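Nadp(h)-dependent ketose reductase (Bemisia argentifolii, PDB 1E3J) catalyses the NADP(H)-dependent reduction of ketoses such as fructose to polyols, as a zinc-containing member of the alcohol dehydrogenase family. Local coordinates at residues V31-A36 with R127-A132; G85-V90 with V143-G148; T171-G176 with F194-A199; R200-L205 with T216-P221. All blocks are in the same frame, centred on the assembly; numbering follows the deposited sequence.

Contact 1. Residues V31-A36 with R127-A132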
loop_
_atom_site.group_PDB
_atom_site.type_symbol
_atom_site.label_atom_id
_atom_site.label_comp_id
_atom_site.label_asym_id
_atom_site.label_seq_id
_atom_site.Cartn_x
_atom_site.Cartn_y
_atom_site.Cartn_z
ATOM N N VAL A 31 -10.689 -18.671 -28.380
ATOM C CA VAL A 31 -10.058 -19.871 -28.891
ATOM C C VAL A 31 -11.013 -21.008 -28.608
ATOM O O VAL A 31 -11.824 -20.924 -27.680
ATOM C CB VAL A 31 -8.733 -20.196 -28.217
ATOM C CG1 VAL A 31 -7.666 -19.177 -28.631
ATOM C CG2 VAL A 31 -8.921 -20.225 -26.706
ATOM N N LEU A 32 -10.917 -22.052 -29.428
ATOM C CA LEU A 32 -11.748 -23.227 -29.292
ATOM C C LEU A 32 -10.940 -24.236 -28.539
ATOM O O LEU A 32 -9.805 -24.551 -28.913
ATOM C CB LEU A 32 -12.131 -23.823 -30.660
ATOM C CG LEU A 32 -12.945 -25.140 -30.533
ATOM C CD1 LEU A 32 -14.216 -24.876 -29.747
ATOM C CD2 LEU A 32 -13.311 -25.708 -31.929
ATOM N N LEU A 33 -11.523 -24.763 -27.478
ATOM C CA LEU A 33 -10.819 -25.756 -26.683
ATOM C C LEU A 33 -11.438 -27.140 -26.694
ATOM O O LEU A 33 -12.672 -27.295 -26.605
ATOM C CB LEU A 33 -10.790 -25.313 -25.231
ATOM C CG LEU A 33 -10.109 -23.973 -24.948
ATOM C CD1 LEU A 33 -10.347 -23.589 -23.480
ATOM C CD2 LEU A 33 -8.617 -24.098 -25.255
ATOM N N GLN A 34 -10.570 -28.142 -26.758
ATOM C CA GLN A 34 -10.993 -29.530 -26.657
ATOM C C GLN A 34 -10.717 -29.756 -25.177
ATOM O O GLN A 34 -9.562 -29.871 -24.772
ATOM C CB GLN A 34 -10.114 -30.449 -27.522
ATOM C CG GLN A 34 -10.426 -31.927 -27.324
ATOM C CD GLN A 34 -10.003 -32.788 -28.509
ATOM O OE1 GLN A 34 -8.882 -32.663 -29.037
ATOM N NE2 GLN A 34 -10.895 -33.677 -28.929
ATOM N N MET A 35 -11.765 -29.795 -24.363
ATOM C CA MET A 35 -11.569 -29.912 -22.931
ATOM C C MET A 35 -10.812 -31.133 -22.511
ATOM O O MET A 35 -10.860 -32.176 -23.194
ATOM C CB MET A 35 -12.916 -29.835 -22.217
ATOM C CG MET A 35 -13.673 -28.525 -22.507
ATOM S SD MET A 35 -12.600 -27.039 -22.168
ATOM C CE MET A 35 -12.558 -27.171 -20.399
ATOM N N ALA A 36 -10.101 -31.012 -21.389
ATOM C CA ALA A 36 -9.337 -32.131 -20.859
ATOM C C ALA A 36 -9.794 -32.572 -19.451
ATOM O O ALA A 36 -10.169 -33.724 -19.250
ATOM C CB ALA A 36 -7.858 -31.802 -20.864
ATOM N N ARG A 127 -17.198 -31.458 -24.144
ATOM C CA ARG A 127 -16.021 -31.914 -24.889
ATOM C C ARG A 127 -15.314 -30.731 -25.495
ATOM O O ARG A 127 -14.097 -30.730 -25.640
ATOM C CB ARG A 127 -16.399 -32.856 -26.057
ATOM C CG ARG A 127 -17.176 -34.108 -25.686
ATOM C CD ARG A 127 -16.285 -35.309 -25.293
ATOM N NE ARG A 127 -17.107 -36.524 -25.129
ATOM C CZ ARG A 127 -16.862 -37.481 -24.238
ATOM N NH1 ARG A 127 -15.811 -37.389 -23.428
ATOM N NH2 ARG A 127 -17.693 -38.509 -24.118
ATOM N N TYR A 128 -16.109 -29.761 -25.910
ATOM C CA TYR A 128 -15.589 -28.564 -26.527
ATOM C C TYR A 128 -16.108 -27.321 -25.852
ATOM O O TYR A 128 -17.245 -27.285 -25.374
ATOM C CB TYR A 128 -15.944 -28.511 -28.003
ATOM C CG TYR A 128 -15.185 -29.510 -28.798
ATOM C CD1 TYR A 128 -13.902 -29.221 -29.265
ATOM C CD2 TYR A 128 -15.706 -30.782 -29.042
ATOM C CE1 TYR A 128 -13.155 -30.180 -29.953
ATOM C CE2 TYR A 128 -14.958 -31.748 -29.731
ATOM C CZ TYR A 128 -13.690 -31.443 -30.184
ATOM O OH TYR A 128 -12.957 -32.392 -30.874
ATOM N N TYR A 129 -15.274 -26.289 -25.862
ATOM C CA TYR A 129 -15.617 -25.025 -25.219
ATOM C C TYR A 129 -14.839 -23.891 -25.851
ATOM O O TYR A 129 -13.680 -24.043 -26.238
ATOM C CB TYR A 129 -15.285 -25.153 -23.726
ATOM C CG TYR A 129 -15.532 -23.933 -22.890
ATOM C CD1 TYR A 129 -16.825 -23.446 -22.687
ATOM C CD2 TYR A 129 -14.450 -23.242 -22.313
ATOM C CE1 TYR A 129 -17.039 -22.293 -21.933
ATOM C CE2 TYR A 129 -14.648 -22.088 -21.556
ATOM C CZ TYR A 129 -15.930 -21.617 -21.371
ATOM O OH TYR A 129 -16.101 -20.467 -20.641
ATOM N N VAL A 130 -15.482 -22.752 -25.967
ATOM C CA VAL A 130 -14.856 -21.554 -26.535
ATOM C C VAL A 130 -14.636 -20.564 -25.357
ATOM O O VAL A 130 -15.499 -20.456 -24.493
ATOM C CB VAL A 130 -15.790 -20.985 -27.629
ATOM C CG1 VAL A 130 -16.081 -19.507 -27.412
ATOM C CG2 VAL A 130 -15.161 -21.265 -29.021
ATOM N N HIS A 131 -13.501 -19.861 -25.312
ATOM C CA HIS A 131 -13.222 -18.937 -24.190
ATOM C C HIS A 131 -12.302 -17.802 -24.641
ATOM O O HIS A 131 -11.479 -17.996 -25.544
ATOM C CB HIS A 131 -12.535 -19.736 -23.052
ATOM C CG HIS A 131 -12.616 -19.092 -21.701
ATOM N ND1 HIS A 131 -13.813 -18.771 -21.097
ATOM C CD2 HIS A 131 -11.644 -18.737 -20.822
ATOM C CE1 HIS A 131 -13.583 -18.251 -19.906
ATOM N NE2 HIS A 131 -12.275 -18.221 -19.717
ATOM N N ALA A 132 -12.422 -16.633 -24.005
ATOM C CA ALA A 132 -11.564 -15.473 -24.348
ATOM C C ALA A 132 -10.123 -15.910 -24.217
ATOM O O ALA A 132 -9.736 -16.492 -23.204
ATOM C CB ALA A 132 -11.837 -14.296 -23.403
HETATM O O HOH W 1 -12.726 -32.881 -24.941
#
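Leu-33 and Tyr-129 face each other as an antiparallel hydrogen-bonded pair, and the buried side of the contact between strands 30-40 and 128-132 gathers around them. Leu-33 N donates to Tyr-129 O at 2.6 Å, while Tyr-129 N returns a bond to Leu-33 O. A second such pair joins Val-31 and His-131, and at the far end Met-35 N reaches Arg-127 O from above the carbonyl plane. Beside this ladder, Leu-33 CD1 sits at the edge of the Tyr-129 ring, near its plane and 4.3 Å from Tyr-129 CD2. Met-35 comes in obliquely, its chain folded at chi2 (-52°) to set SD 3.6 Å from Tyr-129 CB. The sulfur thereby makes a Met-aromatic contact, 67° off the normal of that ring. Val-88, Val-90 and Cys-136 close over the same buried face.

Both strands belong to the GroES-like catalytic domain, in whose mixed sheet strand 30-40 also pairs with strand 67-75. The side chain of Met-35 lies about 9 Å from that of the zinc ligand Glu-67.

The other face is more open. Leu-32 CD1 meets Val-130 CG2 at 3.8 Å, the two side chains crossing at about a right angle. Farther along, Gln-34 and Tyr-128 lie side by side and point the same way, amide and ring planes 25° apart. Gln-34 NE2 comes within 3.1 Å of Tyr-128 OH, but at an angle too poor for a hydrogen bond. The guanidinium of Arg-127 is engaged elsewhere, in a salt bridge with Glu-326 and a hydrogen bond to the carbonyl of Cys-349.

Contact 2. Residues G85-V90 with V143-G148. With BO3 (boric acid), chain E.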
loop_
_atom_site.group_PDB
_atom_site.type_symbol
_atom_site.label_atom_id
_atom_site.label_comp_id
_atom_site.label_asym_id
_atom_site.label_seq_id
_atom_site.Cartn_x
_atom_site.Cartn_y
_atom_site.Cartn_z
ATOM N N GLY A 85 -2.995 -26.610 -30.485
ATOM C CA GLY A 85 -2.147 -27.551 -29.777
ATOM C C GLY A 85 -1.647 -27.066 -28.426
ATOM O O GLY A 85 -1.132 -27.863 -27.647
ATOM N N ASP A 86 -1.768 -25.770 -28.136
ATOM C CA ASP A 86 -1.312 -25.278 -26.840
ATOM C C ASP A 86 -2.202 -25.811 -25.709
ATOM O O ASP A 86 -3.429 -25.904 -25.844
ATOM C CB ASP A 86 -1.318 -23.749 -26.804
ATOM C CG ASP A 86 -0.159 -23.124 -27.587
ATOM O OD1 ASP A 86 0.901 -23.780 -27.805
ATOM O OD2 ASP A 86 -0.305 -21.945 -27.967
ATOM N N ARG A 87 -1.582 -26.174 -24.597
ATOM C CA ARG A 87 -2.319 -26.672 -23.446
ATOM C C ARG A 87 -2.557 -25.502 -22.514
ATOM O O ARG A 87 -1.626 -24.777 -22.160
ATOM C CB ARG A 87 -1.499 -27.773 -22.773
ATOM C CG ARG A 87 -1.134 -28.860 -23.803
ATOM C CD ARG A 87 0.189 -29.541 -23.506
ATOM N NE ARG A 87 0.116 -30.266 -22.260
ATOM C CZ ARG A 87 0.782 -29.940 -21.160
ATOM N NH1 ARG A 87 1.598 -28.893 -21.148
ATOM N NH2 ARG A 87 0.598 -30.650 -20.059
ATOM N N VAL A 88 -3.816 -25.320 -22.120
ATOM C CA VAL A 88 -4.186 -24.215 -21.249
ATOM C C VAL A 88 -5.105 -24.519 -20.069
ATOM O O VAL A 88 -5.909 -25.473 -20.069
ATOM C CB VAL A 88 -4.892 -23.093 -22.052
ATOM C CG1 VAL A 88 -4.040 -22.677 -23.244
ATOM C CG2 VAL A 88 -6.278 -23.576 -22.509
ATOM N N ALA A 89 -4.997 -23.649 -19.083
ATOM C CA ALA A 89 -5.834 -23.688 -17.906
ATOM C C ALA A 89 -6.830 -22.561 -18.222
ATOM O O ALA A 89 -6.449 -21.558 -18.788
ATOM C CB ALA A 89 -5.016 -23.379 -16.667
ATOM N N VAL A 90 -8.105 -22.748 -17.888
ATOM C CA VAL A 90 -9.142 -21.793 -18.196
ATOM C C VAL A 90 -9.514 -20.965 -16.978
ATOM O O VAL A 90 -9.990 -21.499 -15.983
ATOM C CB VAL A 90 -10.418 -22.530 -18.707
ATOM C CG1 VAL A 90 -11.526 -21.560 -18.911
ATOM C CG2 VAL A 90 -10.128 -23.225 -20.061
ATOM N N VAL A 143 3.768 -29.166 -16.708
ATOM C CA VAL A 143 2.509 -29.025 -15.969
ATOM C C VAL A 143 1.415 -29.723 -16.783
ATOM O O VAL A 143 1.097 -29.324 -17.889
ATOM C CB VAL A 143 2.099 -27.540 -15.715
ATOM C CG1 VAL A 143 0.658 -27.475 -15.257
ATOM C CG2 VAL A 143 2.979 -26.941 -14.644
ATOM N N SER A 144 0.869 -30.788 -16.228
ATOM C CA SER A 144 -0.172 -31.560 -16.896
ATOM C C SER A 144 -1.514 -30.827 -16.940
ATOM O O SER A 144 -1.779 -29.911 -16.149
ATOM C CB SER A 144 -0.375 -32.861 -16.150
ATOM O OG SER A 144 -0.969 -32.548 -14.905
ATOM N N LEU A 145 -2.366 -31.256 -17.862
ATOM C CA LEU A 145 -3.675 -30.655 -18.011
ATOM C C LEU A 145 -4.470 -30.820 -16.746
ATOM O O LEU A 145 -5.241 -29.949 -16.385
ATOM C CB LEU A 145 -4.400 -31.278 -19.181
ATOM C CG LEU A 145 -3.891 -30.609 -20.446
ATOM C CD1 LEU A 145 -4.121 -31.541 -21.631
ATOM C CD2 LEU A 145 -4.601 -29.284 -20.625
ATOM N N GLU A 146 -4.260 -31.927 -16.054
ATOM C CA GLU A 146 -4.977 -32.135 -14.819
ATOM C C GLU A 146 -4.558 -31.060 -13.802
ATOM O O GLU A 146 -5.415 -30.493 -13.125
ATOM C CB GLU A 146 -4.722 -33.535 -14.246
ATOM C CG GLU A 146 -5.712 -33.846 -13.119
ATOM C CD GLU A 146 -5.640 -35.291 -12.600
ATOM O OE1 GLU A 146 -5.110 -36.166 -13.328
ATOM O OE2 GLU A 146 -6.143 -35.552 -11.475
ATOM N N GLU A 147 -3.249 -30.819 -13.677
ATOM C CA GLU A 147 -2.745 -29.784 -12.796
ATOM C C GLU A 147 -3.332 -28.419 -13.199
ATOM O O GLU A 147 -3.711 -27.642 -12.353
ATOM C CB GLU A 147 -1.216 -29.756 -12.840
ATOM C CG GLU A 147 -0.564 -30.926 -12.074
ATOM C CD GLU A 147 0.939 -31.028 -12.293
ATOM O OE1 GLU A 147 1.399 -31.018 -13.463
ATOM O OE2 GLU A 147 1.674 -31.114 -11.285
ATOM N N GLY A 148 -3.429 -28.146 -14.499
ATOM C CA GLY A 148 -3.996 -26.887 -14.945
ATOM C C GLY A 148 -5.421 -26.701 -14.444
ATOM O O GLY A 148 -5.825 -25.555 -14.111
HETATM B B BO3 E . -1.546 -34.316 -20.344
HETATM O O1 BO3 E . -1.529 -34.321 -21.697
HETATM O O2 BO3 E . -0.491 -33.870 -19.656
HETATM O O3 BO3 E . -2.624 -34.762 -19.681
#
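Ala-89 and Gly-148 mark the closest passage of the two backbones, their CA atoms 4.7 Å apart where strand 87-90 runs past the first turn of helix 145-149. Toward the start of both segments the chains diverge, and the CA atoms of Arg-87 and Leu-145 stand 6.9 Å from each other. The absence of a side chain at Gly-148 lets its backbone come up to the strand, with Gly-148 O 3.5 Å from Ala-89 CB. Ser-144 and Glu-147 close the helix start as a capping box: Ser-144 OG accepts from Glu-147 N, and Glu-147 OE1 takes Ser-144 N on its anti lone pair at 2.8 Å.

Arg-87 spans the wider end. Its chain bends at chi3 (64°), and the guanidinium meets the loop before the helix with its edge. NH2 bonds Val-143 O at 2.6 Å, the oxygen lying 23° out of the guanidinium plane, while NH1 is held by the carbonyl of Pro-140. Leu-145 packs alongside, CD2 4.1 Å from Arg-87 CB.

Boric acid occupies the pocket lined by Arg-87, Ser-144, Leu-145 and Arg-350. Its O2 receives a weak bond from Arg-87 NH2 at 3.4 Å. With Val-143 O and Pro-140 O holding the guanidinium, the arginine charge probably stays directed at the pocket, where it and the helix start could polarise that boric acid oxygen.

Contact 3. Residues T171-G176 with F194-A199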
loop_
_atom_site.group_PDB
_atom_site.type_symbol
_atom_site.label_atom_id
_atom_site.label_comp_id
_atom_site.label_asym_id
_atom_site.label_seq_id
_atom_site.Cartn_x
_atom_site.Cartn_y
_atom_site.Cartn_z
ATOM N N THR A 171 2.695 -15.887 10.139
ATOM C CA THR A 171 2.263 -17.151 10.694
ATOM C C THR A 171 0.809 -17.232 10.285
ATOM O O THR A 171 0.050 -16.368 10.603
ATOM C CB THR A 171 2.358 -17.215 12.225
ATOM O OG1 THR A 171 3.737 -17.097 12.628
ATOM C CG2 THR A 171 1.831 -18.576 12.696
ATOM N N VAL A 172 0.440 -18.297 9.603
ATOM C CA VAL A 172 -0.893 -18.459 9.087
ATOM C C VAL A 172 -1.601 -19.638 9.706
ATOM O O VAL A 172 -1.049 -20.739 9.794
ATOM C CB VAL A 172 -0.879 -18.737 7.532
ATOM C CG1 VAL A 172 -2.309 -18.916 7.043
ATOM C CG2 VAL A 172 -0.178 -17.576 6.736
ATOM N N LEU A 173 -2.843 -19.397 10.105
ATOM C CA LEU A 173 -3.667 -20.435 10.653
ATOM C C LEU A 173 -4.770 -20.711 9.637
ATOM O O LEU A 173 -5.580 -19.836 9.313
ATOM C CB LEU A 173 -4.321 -19.978 11.962
ATOM C CG LEU A 173 -5.521 -20.843 12.362
ATOM C CD1 LEU A 173 -5.055 -22.247 12.728
ATOM C CD2 LEU A 173 -6.232 -20.215 13.523
ATOM N N VAL A 174 -4.816 -21.915 9.119
ATOM C CA VAL A 174 -5.877 -22.246 8.194
ATOM C C VAL A 174 -6.881 -23.110 8.939
ATOM O O VAL A 174 -6.536 -24.196 9.433
ATOM C CB VAL A 174 -5.342 -23.042 7.028
ATOM C CG1 VAL A 174 -6.463 -23.387 6.104
ATOM C CG2 VAL A 174 -4.224 -22.256 6.348
ATOM N N ILE A 175 -8.109 -22.621 9.047
ATOM C CA ILE A 175 -9.161 -23.384 9.697
ATOM C C ILE A 175 -9.914 -24.210 8.642
ATOM O O ILE A 175 -10.541 -23.665 7.728
ATOM C CB ILE A 175 -10.124 -22.461 10.413
ATOM C CG1 ILE A 175 -9.343 -21.646 11.451
ATOM C CG2 ILE A 175 -11.243 -23.283 11.056
ATOM C CD1 ILE A 175 -10.108 -20.472 12.047
ATOM N N GLY A 176 -9.818 -25.532 8.760
ATOM C CA GLY A 176 -10.460 -26.432 7.811
ATOM C C GLY A 176 -9.436 -27.100 6.898
ATOM O O GLY A 176 -8.407 -26.505 6.552
ATOM N N PHE A 194 4.709 -19.657 7.854
ATOM C CA PHE A 194 4.729 -20.786 8.780
ATOM C C PHE A 194 3.221 -21.051 8.866
ATOM O O PHE A 194 2.449 -20.114 9.120
ATOM C CB PHE A 194 5.243 -20.358 10.139
ATOM C CG PHE A 194 5.194 -21.451 11.173
ATOM C CD1 PHE A 194 4.041 -21.651 11.936
ATOM C CD2 PHE A 194 6.325 -22.265 11.408
ATOM C CE1 PHE A 194 4.003 -22.651 12.939
ATOM C CE2 PHE A 194 6.313 -23.252 12.390
ATOM C CZ PHE A 194 5.147 -23.453 13.165
ATOM N N VAL A 195 2.802 -22.296 8.655
ATOM C CA VAL A 195 1.394 -22.635 8.657
ATOM C C VAL A 195 0.906 -23.666 9.693
ATOM O O VAL A 195 1.520 -24.717 9.893
ATOM C CB VAL A 195 0.997 -23.165 7.274
ATOM C CG1 VAL A 195 -0.470 -23.508 7.280
ATOM C CG2 VAL A 195 1.295 -22.098 6.167
ATOM N N VAL A 196 -0.222 -23.357 10.322
ATOM C CA VAL A 196 -0.856 -24.246 11.266
ATOM C C VAL A 196 -2.201 -24.540 10.616
ATOM O O VAL A 196 -2.873 -23.634 10.147
ATOM C CB VAL A 196 -1.141 -23.577 12.622
ATOM C CG1 VAL A 196 -1.982 -24.502 13.482
ATOM C CG2 VAL A 196 0.121 -23.295 13.332
ATOM N N CYS A 197 -2.584 -25.803 10.597
ATOM C CA CYS A 197 -3.824 -26.195 9.997
ATOM C C CYS A 197 -4.653 -26.965 10.996
ATOM O O CYS A 197 -4.182 -27.920 11.600
ATOM C CB CYS A 197 -3.574 -27.050 8.779
ATOM S SG CYS A 197 -5.120 -27.399 7.942
ATOM N N THR A 198 -5.898 -26.547 11.129
ATOM C CA THR A 198 -6.875 -27.099 12.075
ATOM C C THR A 198 -8.057 -27.708 11.339
ATOM O O THR A 198 -8.568 -27.090 10.422
ATOM C CB THR A 198 -7.418 -25.942 12.927
ATOM O OG1 THR A 198 -6.689 -25.874 14.155
ATOM C CG2 THR A 198 -8.884 -26.065 13.156
ATOM N N ALA A 199 -8.518 -28.881 11.755
ATOM C CA ALA A 199 -9.667 -29.520 11.111
ATOM C C ALA A 199 -10.295 -30.672 11.916
ATOM O O ALA A 199 -9.715 -31.160 12.893
ATOM C CB ALA A 199 -9.268 -30.012 9.757
#
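Leu-173 and Val-196 meet obliquely on one face of a parallel strand pair, and the leucine's conformation decides how. With CG anti to the backbone N and chi2 at 67°, CD1 swings across the gap to lie 3.9 Å from Val-196 CG1. The same methyl also touches the backbone, 3.7 Å from Val-196 O. Nearby, Thr-171 turns its methyl rather than its hydroxyl to the neighbouring strand: CG2 is anti to the backbone N and rests 3.9 Å from Phe-194 CD1, the two side chains side by side and pointing the same way. At the other end of this face, Thr-198 OG1 is buried without a polar partner in the model.

Strands 171-175 and 194-199, joined through helix 179-190, are the opening beta-alpha-beta crossover of the Rossmann-type domain. Five backbone bonds stitch them in parallel, the last from Gly-176 N to Thr-198 O at 2.6 Å. Gly-176 begins the glycine-rich turn of GxGxxG type, consistent with a dinucleotide-binding loop.

On the face covered by the helix, Val-174 and Val-195 cross obliquely. Val-195 CG1 is anti to its backbone N, whereas the Val-174 methyl it meets, CG2 at 4.1 Å, is anti to the carbonyl carbon. Val-185 of the helix packs on both valines. Cys-197, with SG anti to the backbone N (chi1 -174°), lays its sulfur 3.7 Å from Gly-176 O.

Contact 4. Residues R200-L205 with T216-P221. With PO4 (phosphate ion), chain D.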
loop_
_atom_site.group_PDB
_atom_site.type_symbol
_atom_site.label_atom_id
_atom_site.label_comp_id
_atom_site.label_asym_id
_atom_site.label_seq_id
_atom_site.Cartn_x
_atom_site.Cartn_y
_atom_site.Cartn_z
ATOM N N ARG A 200 -11.481 -31.111 11.499
ATOM C CA ARG A 200 -12.184 -32.191 12.194
ATOM C C ARG A 200 -11.627 -33.567 11.879
ATOM O O ARG A 200 -11.467 -34.393 12.772
ATOM C CB ARG A 200 -13.681 -32.184 11.844
ATOM C CG ARG A 200 -14.433 -30.995 12.382
ATOM C CD ARG A 200 -15.847 -30.924 11.840
ATOM N NE ARG A 200 -15.894 -31.031 10.385
ATOM C CZ ARG A 200 -16.796 -30.420 9.614
ATOM N NH1 ARG A 200 -17.723 -29.644 10.168
ATOM N NH2 ARG A 200 -16.791 -30.598 8.293
ATOM N N SER A 201 -11.330 -33.795 10.604
ATOM C CA SER A 201 -10.840 -35.082 10.131
ATOM C C SER A 201 -9.341 -35.313 10.218
ATOM O O SER A 201 -8.547 -34.591 9.597
ATOM C CB SER A 201 -11.290 -35.288 8.681
ATOM O OG SER A 201 -10.382 -36.118 7.972
ATOM N N PRO A 202 -8.929 -36.351 10.970
ATOM C CA PRO A 202 -7.505 -36.656 11.112
ATOM C C PRO A 202 -6.952 -37.063 9.760
ATOM O O PRO A 202 -5.772 -36.881 9.481
ATOM C CB PRO A 202 -7.495 -37.815 12.110
ATOM C CG PRO A 202 -8.750 -37.581 12.925
ATOM C CD PRO A 202 -9.738 -37.230 11.835
ATOM N N ARG A 203 -7.802 -37.607 8.904
ATOM C CA ARG A 203 -7.306 -38.014 7.599
ATOM C C ARG A 203 -6.908 -36.838 6.712
ATOM O O ARG A 203 -5.831 -36.865 6.137
ATOM C CB ARG A 203 -8.301 -38.942 6.878
ATOM N N ARG A 204 -7.721 -35.792 6.586
ATOM C CA ARG A 204 -7.231 -34.712 5.730
ATOM C C ARG A 204 -6.147 -33.871 6.367
ATOM O O ARG A 204 -5.412 -33.191 5.659
ATOM C CB ARG A 204 -8.329 -33.817 5.183
ATOM C CG ARG A 204 -9.557 -33.717 5.983
ATOM C CD ARG A 204 -10.714 -33.844 5.016
ATOM N NE ARG A 204 -11.946 -33.422 5.641
ATOM C CZ ARG A 204 -13.144 -33.609 5.110
ATOM N NH1 ARG A 204 -13.264 -34.219 3.933
ATOM N NH2 ARG A 204 -14.222 -33.185 5.766
ATOM N N LEU A 205 -6.015 -33.929 7.688
ATOM C CA LEU A 205 -4.952 -33.168 8.306
ATOM C C LEU A 205 -3.671 -33.839 7.851
ATOM O O LEU A 205 -2.608 -33.220 7.770
ATOM C CB LEU A 205 -5.079 -33.160 9.828
ATOM C CG LEU A 205 -6.051 -32.058 10.306
ATOM C CD1 LEU A 205 -6.331 -32.202 11.793
ATOM C CD2 LEU A 205 -5.458 -30.654 10.003
ATOM N N THR A 216 -0.388 -29.423 12.716
ATOM C CA THR A 216 -1.777 -29.784 12.443
ATOM C C THR A 216 -2.462 -30.114 13.783
ATOM O O THR A 216 -1.821 -30.597 14.699
ATOM C CB THR A 216 -1.903 -31.016 11.539
ATOM O OG1 THR A 216 -1.287 -32.134 12.184
ATOM C CG2 THR A 216 -1.227 -30.777 10.201
ATOM N N LEU A 217 -3.757 -29.855 13.894
ATOM C CA LEU A 217 -4.470 -30.140 15.131
ATOM C C LEU A 217 -5.878 -30.599 14.841
ATOM O O LEU A 217 -6.565 -30.004 14.002
ATOM C CB LEU A 217 -4.564 -28.894 15.984
ATOM C CG LEU A 217 -3.236 -28.311 16.412
ATOM C CD1 LEU A 217 -3.429 -26.868 16.794
ATOM C CD2 LEU A 217 -2.675 -29.136 17.565
ATOM N N VAL A 218 -6.304 -31.666 15.512
ATOM C CA VAL A 218 -7.663 -32.139 15.331
ATOM C C VAL A 218 -8.485 -31.196 16.199
ATOM O O VAL A 218 -8.231 -31.056 17.390
ATOM C CB VAL A 218 -7.836 -33.591 15.785
ATOM C CG1 VAL A 218 -9.278 -34.046 15.559
ATOM C CG2 VAL A 218 -6.909 -34.482 14.980
ATOM N N VAL A 219 -9.445 -30.513 15.582
ATOM C CA VAL A 219 -10.275 -29.554 16.287
ATOM C C VAL A 219 -11.701 -29.630 15.776
ATOM O O VAL A 219 -11.937 -29.641 14.575
ATOM C CB VAL A 219 -9.721 -28.135 16.054
ATOM C CG1 VAL A 219 -10.678 -27.078 16.572
ATOM C CG2 VAL A 219 -8.371 -28.017 16.724
ATOM N N ASP A 220 -12.653 -29.702 16.688
ATOM C CA ASP A 220 -14.055 -29.746 16.313
ATOM C C ASP A 220 -14.806 -28.915 17.338
ATOM O O ASP A 220 -15.130 -29.389 18.417
ATOM C CB ASP A 220 -14.604 -31.172 16.314
ATOM C CG ASP A 220 -16.057 -31.208 15.904
ATOM O OD1 ASP A 220 -16.722 -30.165 16.115
ATOM O OD2 ASP A 220 -16.542 -32.253 15.387
ATOM N N PRO A 221 -15.101 -27.659 16.996
ATOM C CA PRO A 221 -15.807 -26.721 17.868
ATOM C C PRO A 221 -17.231 -27.146 18.185
ATOM O O PRO A 221 -17.925 -26.488 18.959
ATOM C CB PRO A 221 -15.731 -25.407 17.092
ATOM C CG PRO A 221 -15.817 -25.881 15.674
ATOM C CD PRO A 221 -14.897 -27.083 15.652
HETATM P P PO4 D . -12.749 -30.536 8.171
HETATM O O1 PO4 D . -14.109 -30.870 7.683
HETATM O O2 PO4 D . -12.108 -31.752 8.734
HETATM O O3 PO4 D . -11.928 -30.034 7.045
HETATM O O4 PO4 D . -12.854 -29.488 9.229
#
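Leu-205 reaches the carbonyl of Leu-217 through a chi1 of -84° that sets CG anti to its own carbonyl carbon and an extended chi2 of 171° that carries CD1 forward. CD1 ends 3.1 Å from Leu-217 O, a close approach of a methyl to a backbone oxygen. These residues belong to the second beta-alpha-beta unit of the Rossmann-type domain, in which helix 202-210 leads from strand 194-199 to strand 215-218. Leu-205 and Thr-216 slide past each other in opposite directions, leucine CD2 packing 3.9 Å from threonine CB. Val-218 CG2 completes the apolar patch between Leu-205 CD1 and Pro-202 CG.

At the start of the helix, Ser-201 is the N-cap, its OG accepting from Arg-204 N. A phosphate ion sits there as well. Ser-201 N donates to phosphate O2 at 2.9 Å. Phosphate O4 takes a nearly straight bond (169°) from Arg-200 N, and Ala-177 N also donates to the ion. Arg-204 NH2 grips O1 at 3.0 Å; Arg-200, bent at chi3, brings NE to the same oxygen, and NH2 reaches it too, both in weak bonds. The phosphate probably comes from the crystallisation liquor, yet two arginines and a helix start just after the second strand are consistent with a site for the extra phosphate of NADP(H).

Asp-220 crosses the aliphatic part of Arg-200 obliquely: the aspartate accepts from Ala-222 N through OD1, while its OD2 lies 3.9 Å from Arg-200 CD and 5.2 Å from Arg-200 NE, too far for a salt bridge.

Overall arrangement
The four contacts fall into two pairs, one in each domain of a zinc-containing alcohol dehydrogenase. Contacts 1 and 2, with centres 12 Å apart, both reach the mixed sheet of the catalytic domain and touch directly: Leu-33 CD1 packs against Val-90 CG2 at 3.4 Å. The side chains of Met-35 in contact 1 and Ala-89 in contact 2 each lie about 13 Å from a bound zinc ion. Contacts 3 and 4 lie 11 Å apart between centres and join through the Rossmann sheet, where Leu-217 N is 3.0 Å from Cys-197 O. The phosphate of contact 4 also lies about 3 Å from the Ala-199 side chain. Contacts 2 and 4 remain about 17 Å apart at their nearest atoms.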